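MHC class I-like protein MILL2 (Mus musculus, PDB 6A97) binds to heparan sulfate proteoglycans on the surface of fibroblasts and belongs to the MHC class I family. Local coordinates at residues Ser156-Gln159 and Asn160-Phe163; Asn102-Ser105 and Gln106-Gly109. All coordinates share one frame; numbering follows the deposited sequence.

How the interactions relate
Interactions 1 and 2 mark two ends of helices in the MHC class I-like platform, where helices lie across an eight-stranded antiparallel sheet. Residues 102-109 come first in the chain and finish helix 98-104 before strand 113-121; residues 156-163 follow strand 149-152 and start helix 158-167. One is therefore a helix exit in the alpha-1 region and the other a helix entry in alpha-2. Their centres lie about 17 Å apart, yet they meet by packing, Phe163 CZ standing 3.5 Å from Gln103 OE1. Trp164 of helix 158-167 also touches Gln103 and Lys104, which brings helix 98-104 against helix 158-167.

Interaction 1 (Ser156-Gln159 and Asn160-Phe163); sequences STQQ and NKMF
Thr157 caps the start of helix 158-167 by turning its hydroxyl back on Asn160. A chi1 of 71° swings OG1 over the chain toward Asn160 N, from which it accepts at 3.0 Å, taking up an amide in the helix's first turn. The Asn160 side chain folds back towards the same hydroxyl: its ND2 lies 3.2 Å from Thr157 OG1, but the angle is too poor for a hydrogen bond.

Backbone bonds then set the helical repeat. Lys161 N donates to Thr157 O, Met162 N to Gln158 O and Phe163 N to Gln159 O. Thr157 O has a second donor, Ser156 OG, at 2.8 Å.

The remaining contacts are made by side-chain flanks. Ser156 OG also rests 3.5 Å from both Asn160 CB and Lys161 CG, so this hydroxyl lies against the aliphatic roots of two helix residues. Further out, the bent chain of Gln158 brings its amide over the lysine stem, with NE2 3.9 Å from Lys161 CD.

One turn further along helix 158-167, outside this contact, His167 stacks its ring with that of Phe163.

Two hydroxyls thus serve the helix start in complementary ways: Thr157 OG1 takes Asn160 N, an amide of the first turn, while Ser156 OG adds a second bond to the first carbonyl of the helical ladder.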
ATOM      1  N   SER A 156     -25.251 -24.854  15.274  1.00 51.75           N
ATOM      2  CA  SER A 156     -25.331 -25.590  16.527  1.00 55.10           C
ATOM      3  C   SER A 156     -26.752 -25.753  17.039  1.00 49.55           C
ATOM      4  O   SER A 156     -27.534 -24.808  17.021  1.00 49.70           O
ATOM      5  CB  SER A 156     -24.490 -24.889  17.596  1.00 48.60           C
ATOM      6  OG  SER A 156     -24.753 -25.428  18.880  1.00 51.29           O
ATOM      7  N   THR A 157     -27.072 -26.956  17.501  1.00 50.01           N
ATOM      8  CA  THR A 157     -28.308 -27.190  18.234  1.00 59.06           C
ATOM      9  C   THR A 157     -28.330 -26.334  19.498  1.00 59.54           C
ATOM     10  O   THR A 157     -27.276 -25.937  20.011  1.00 42.43           O
ATOM     11  CB  THR A 157     -28.466 -28.670  18.625  1.00 58.68           C
ATOM     12  OG1 THR A 157     -27.524 -28.998  19.655  1.00 61.26           O
ATOM     13  CG2 THR A 157     -28.222 -29.567  17.425  1.00 58.43           C
ATOM     14  N   GLN A 158     -29.530 -26.049  19.996  1.00 53.52           N
ATOM     15  CA  GLN A 158     -29.686 -25.331  21.258  1.00 52.00           C
ATOM     16  C   GLN A 158     -29.073 -26.119  22.416  1.00 42.62           C
ATOM     17  O   GLN A 158     -28.506 -25.538  23.339  1.00 52.43           O
ATOM     18  CB  GLN A 158     -31.163 -25.045  21.534  1.00 62.65           C
ATOM     19  CG  GLN A 158     -31.788 -24.112  20.515  1.00 70.89           C
ATOM     20  CD  GLN A 158     -31.084 -22.771  20.452  1.00 79.86           C
ATOM     21  OE1 GLN A 158     -30.912 -22.099  21.469  1.00 86.51           O
ATOM     22  NE2 GLN A 158     -30.658 -22.381  19.255  1.00 82.64           N
ATOM     23  N   GLN A 159     -29.184 -27.442  22.346  1.00 38.75           N
ATOM     24  CA  GLN A 159     -28.602 -28.323  23.345  1.00 47.30           C
ATOM     25  C   GLN A 159     -27.085 -28.145  23.438  1.00 58.44           C
ATOM     26  O   GLN A 159     -26.528 -28.069  24.533  1.00 59.07           O
ATOM     27  CB  GLN A 159     -28.939 -29.782  23.029  1.00 51.71           C
ATOM     28  CG  GLN A 159     -27.914 -30.776  23.581  1.00 64.28           C
ATOM     29  CD  GLN A 159     -28.356 -32.221  23.444  1.00 84.45           C
ATOM     30  OE1 GLN A 159     -29.160 -32.711  24.237  1.00 93.10           O
ATOM     31  NE2 GLN A 159     -27.834 -32.909  22.435  1.00 90.28           N
ATOM     32  N   ASN A 160     -26.421 -28.074  22.289  1.00 55.51           N
ATOM     33  CA  ASN A 160     -24.972 -27.908  22.274  1.00 46.03           C
ATOM     34  C   ASN A 160     -24.547 -26.502  22.676  1.00 38.17           C
ATOM     35  O   ASN A 160     -23.499 -26.326  23.293  1.00 52.08           O
ATOM     36  CB  ASN A 160     -24.402 -28.259  20.900  1.00 50.98           C
ATOM     37  CG  ASN A 160     -24.468 -29.744  20.610  1.00 68.17           C
ATOM     38  OD1 ASN A 160     -24.498 -30.562  21.528  1.00 75.32           O
ATOM     39  ND2 ASN A 160     -24.486 -30.101  19.332  1.00 73.93           N
ATOM     40  N   LYS A 161     -25.355 -25.503  22.336  1.00 34.14           N
ATOM     41  CA  LYS A 161     -25.082 -24.136  22.771  1.00 51.18           C
ATOM     42  C   LYS A 161     -25.062 -24.046  24.291  1.00 58.22           C
ATOM     43  O   LYS A 161     -24.113 -23.520  24.876  1.00 56.35           O
ATOM     44  CB  LYS A 161     -26.115 -23.157  22.214  1.00 45.67           C
ATOM     45  CG  LYS A 161     -25.875 -22.711  20.776  1.00 58.69           C
ATOM     46  CD  LYS A 161     -26.975 -21.753  20.314  1.00 64.14           C
ATOM     47  CE  LYS A 161     -26.845 -21.407  18.835  1.00 67.31           C
ATOM     48  NZ  LYS A 161     -25.669 -20.532  18.552  1.00 79.84           N
ATOM     49  N   MET A 162     -26.117 -24.558  24.922  1.00 53.40           N
ATOM     50  CA  MET A 162     -26.218 -24.573  26.378  1.00 53.16           C
ATOM     51  C   MET A 162     -25.067 -25.359  26.997  1.00 54.73           C
ATOM     52  O   MET A 162     -24.469 -24.922  27.975  1.00 61.31           O
ATOM     53  CB  MET A 162     -27.561 -25.164  26.819  1.00 53.51           C
ATOM     54  CG  MET A 162     -28.764 -24.282  26.477  1.00 53.17           C
ATOM     55  SD  MET A 162     -30.352 -25.054  26.869  1.00116.26           S
ATOM     56  CE  MET A 162     -29.937 -25.985  28.343  1.00 66.58           C
ATOM     57  N   PHE A 163     -24.766 -26.514  26.412  1.00 41.02           N
ATOM     58  CA  PHE A 163     -23.650 -27.342  26.847  1.00 45.94           C
ATOM     59  C   PHE A 163     -22.340 -26.556  26.922  1.00 59.09           C
ATOM     60  O   PHE A 163     -21.650 -26.593  27.942  1.00 57.98           O
ATOM     61  CB  PHE A 163     -23.484 -28.542  25.911  1.00 53.54           C
ATOM     62  CG  PHE A 163     -22.403 -29.506  26.332  1.00 55.74           C
ATOM     63  CD1 PHE A 163     -21.087 -29.323  25.929  1.00 55.74           C
ATOM     64  CD2 PHE A 163     -22.708 -30.602  27.123  1.00 59.70           C
ATOM     65  CE1 PHE A 163     -20.095 -30.210  26.314  1.00 58.48           C
ATOM     66  CE2 PHE A 163     -21.722 -31.493  27.513  1.00 55.33           C
ATOM     67  CZ  PHE A 163     -20.416 -31.299  27.108  1.00 61.07           C
TER

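Interaction 2 (Asn102-Ser105 and Gln106-Gly109); sequences NQKS and QEEG
Gln106 CG stands anti to its own carbonyl carbon, and this chi1 of -64° sets CG 3.5 Å from Asn102 O in helix 98-104; the extended chain beyond it then carries the amide alongside that of Gln103. Gln103 starts with the same first torsion but bends at chi2 (-59°), and the two glutamines end up side by side, pointing the same way. Their amides do not lie flat on one another: the planes are 51° apart, and Gln103 OE1 is 4.0 Å from Gln106 NE2, a loose approach.

The backbone leaves the helix through a type I beta turn from Lys104 to Glu107. Glu107 N donates to Lys104 O at 3.1 Å. Gln106 N makes a weak bond, 3.4 Å long, to Gln103 O. A water spans the turn, giving one hydrogen to Lys104 O and the other to Glu107 O, the latter at 2.7 Å. Glu107 also leans its CB and CG over Lys104 O, with CB at 3.4 Å.

Ser105 OG bonds back along the chain to Ile101 O, within helix 98-104. Two contacts reach other parts of the fold: Asn102 OD1 accepts from Ser37 N, and Lys104 makes a cation-pi contact with Tyr135.

Lys104 NZ and Glu107 OE2 remain 5.0 Å apart, too far for a salt bridge, although their opposite charges probably attract weakly. At the close of the turn Lys104 O accepts from both Glu107 N and the bridging water, so that water helps to tie the departing loop, through Glu107 O, to Lys104.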
ATOM      1  N   ASN A 102     -11.034 -31.222  28.479  1.00 47.56           N
ATOM      2  CA  ASN A 102     -11.517 -32.544  28.879  1.00 47.59           C
ATOM      3  C   ASN A 102     -12.587 -33.088  27.930  1.00 52.31           C
ATOM      4  O   ASN A 102     -12.552 -34.252  27.542  1.00 57.59           O
ATOM      5  CB  ASN A 102     -12.059 -32.501  30.305  1.00 50.85           C
ATOM      6  CG  ASN A 102     -10.952 -32.499  31.344  1.00 59.49           C
ATOM      7  OD1 ASN A 102      -9.922 -33.146  31.166  1.00 60.06           O
ATOM      8  ND2 ASN A 102     -11.157 -31.765  32.434  1.00 57.38           N
ATOM      9  N   GLN A 103     -13.529 -32.232  27.544  1.00 48.77           N
ATOM     10  CA  GLN A 103     -14.638 -32.646  26.686  1.00 59.26           C
ATOM     11  C   GLN A 103     -14.179 -32.942  25.263  1.00 58.86           C
ATOM     12  O   GLN A 103     -14.636 -33.906  24.659  1.00 63.12           O
ATOM     13  CB  GLN A 103     -15.740 -31.578  26.671  1.00 58.11           C
ATOM     14  CG  GLN A 103     -16.416 -31.350  28.019  1.00 61.71           C
ATOM     15  CD  GLN A 103     -17.064 -32.616  28.582  1.00 75.23           C
ATOM     16  OE1 GLN A 103     -17.708 -33.383  27.855  1.00 72.45           O
ATOM     17  NE2 GLN A 103     -16.882 -32.844  29.882  1.00 70.56           N
ATOM     18  N   LYS A 104     -13.266 -32.128  24.739  1.00 53.82           N
ATOM     19  CA  LYS A 104     -12.736 -32.358  23.399  1.00 55.03           C
ATOM     20  C   LYS A 104     -11.777 -33.545  23.361  1.00 54.07           C
ATOM     21  O   LYS A 104     -11.609 -34.190  22.323  1.00 55.97           O
ATOM     22  CB  LYS A 104     -12.034 -31.104  22.869  1.00 51.28           C
ATOM     23  CG  LYS A 104     -12.991 -29.995  22.442  1.00 54.66           C
ATOM     24  CD  LYS A 104     -14.019 -30.512  21.436  1.00 48.28           C
ATOM     25  CE  LYS A 104     -14.823 -29.370  20.826  1.00 57.20           C
ATOM     26  NZ  LYS A 104     -15.981 -29.863  20.025  1.00 61.25           N
ATOM     27  N   SER A 105     -11.153 -33.838  24.496  1.00 49.59           N
ATOM     28  CA  SER A 105     -10.230 -34.967  24.578  1.00 54.79           C
ATOM     29  C   SER A 105     -10.949 -36.301  24.410  1.00 61.41           C
ATOM     30  O   SER A 105     -10.318 -37.327  24.162  1.00 71.68           O
ATOM     31  CB  SER A 105      -9.477 -34.948  25.906  1.00 53.38           C
ATOM     32  OG  SER A 105      -8.603 -33.835  25.973  1.00 59.60           O
ATOM     33  N   GLN A 106     -12.271 -36.283  24.544  1.00 64.77           N
ATOM     34  CA  GLN A 106     -13.069 -37.496  24.408  1.00 70.22           C
ATOM     35  C   GLN A 106     -13.314 -37.855  22.945  1.00 70.77           C
ATOM     36  O   GLN A 106     -13.663 -38.994  22.632  1.00 73.63           O
ATOM     37  CB  GLN A 106     -14.406 -37.339  25.131  1.00 68.35           C
ATOM     38  CG  GLN A 106     -14.281 -37.171  26.636  1.00 73.61           C
ATOM     39  CD  GLN A 106     -15.599 -37.382  27.356  1.00 84.86           C
ATOM     40  OE1 GLN A 106     -16.476 -38.099  26.872  1.00 88.20           O
ATOM     41  NE2 GLN A 106     -15.748 -36.755  28.518  1.00 88.61           N
ATOM     42  N   GLU A 107     -13.130 -36.880  22.057  1.00 62.38           N
ATOM     43  CA  GLU A 107     -13.395 -37.075  20.632  1.00 61.41           C
ATOM     44  C   GLU A 107     -12.446 -38.094  20.003  1.00 62.50           C
ATOM     45  O   GLU A 107     -11.248 -38.111  20.288  1.00 62.97           O
ATOM     46  CB  GLU A 107     -13.293 -35.747  19.873  1.00 61.30           C
ATOM     47  CG  GLU A 107     -14.344 -34.710  20.246  1.00 70.56           C
ATOM     48  CD  GLU A 107     -15.765 -35.179  19.979  1.00 88.21           C
ATOM     49  OE1 GLU A 107     -15.969 -35.940  19.008  1.00 97.93           O
ATOM     50  OE2 GLU A 107     -16.679 -34.774  20.728  1.00 90.11           O
ATOM     51  N   GLU A 108     -12.998 -38.938  19.141  1.00 70.14           N
ATOM     52  CA  GLU A 108     -12.212 -39.918  18.404  1.00 70.90           C
ATOM     53  C   GLU A 108     -11.273 -39.224  17.420  1.00 71.65           C
ATOM     54  O   GLU A 108     -11.630 -38.208  16.825  1.00 74.32           O
ATOM     55  CB  GLU A 108     -13.138 -40.866  17.653  1.00 74.70           C
ATOM     56  CG  GLU A 108     -12.921 -42.336  17.948  1.00 80.75           C
ATOM     57  CD  GLU A 108     -14.218 -43.123  17.878  1.00 89.25           C
ATOM     58  OE1 GLU A 108     -14.929 -43.005  16.854  1.00100.23           O
ATOM     59  OE2 GLU A 108     -14.528 -43.857  18.843  1.00 92.69           O
ATOM     60  N   GLY A 109     -10.073 -39.768  17.260  1.00 70.19           N
ATOM     61  CA  GLY A 109      -9.150 -39.281  16.248  1.00 70.68           C
ATOM     62  C   GLY A 109      -8.307 -38.086  16.651  1.00 72.80           C
ATOM     63  O   GLY A 109      -8.173 -37.771  17.833  1.00 76.73           O
TER
HETATM   64  O   HOH W   1      -9.651 -36.147  21.214  1.00 76.71           O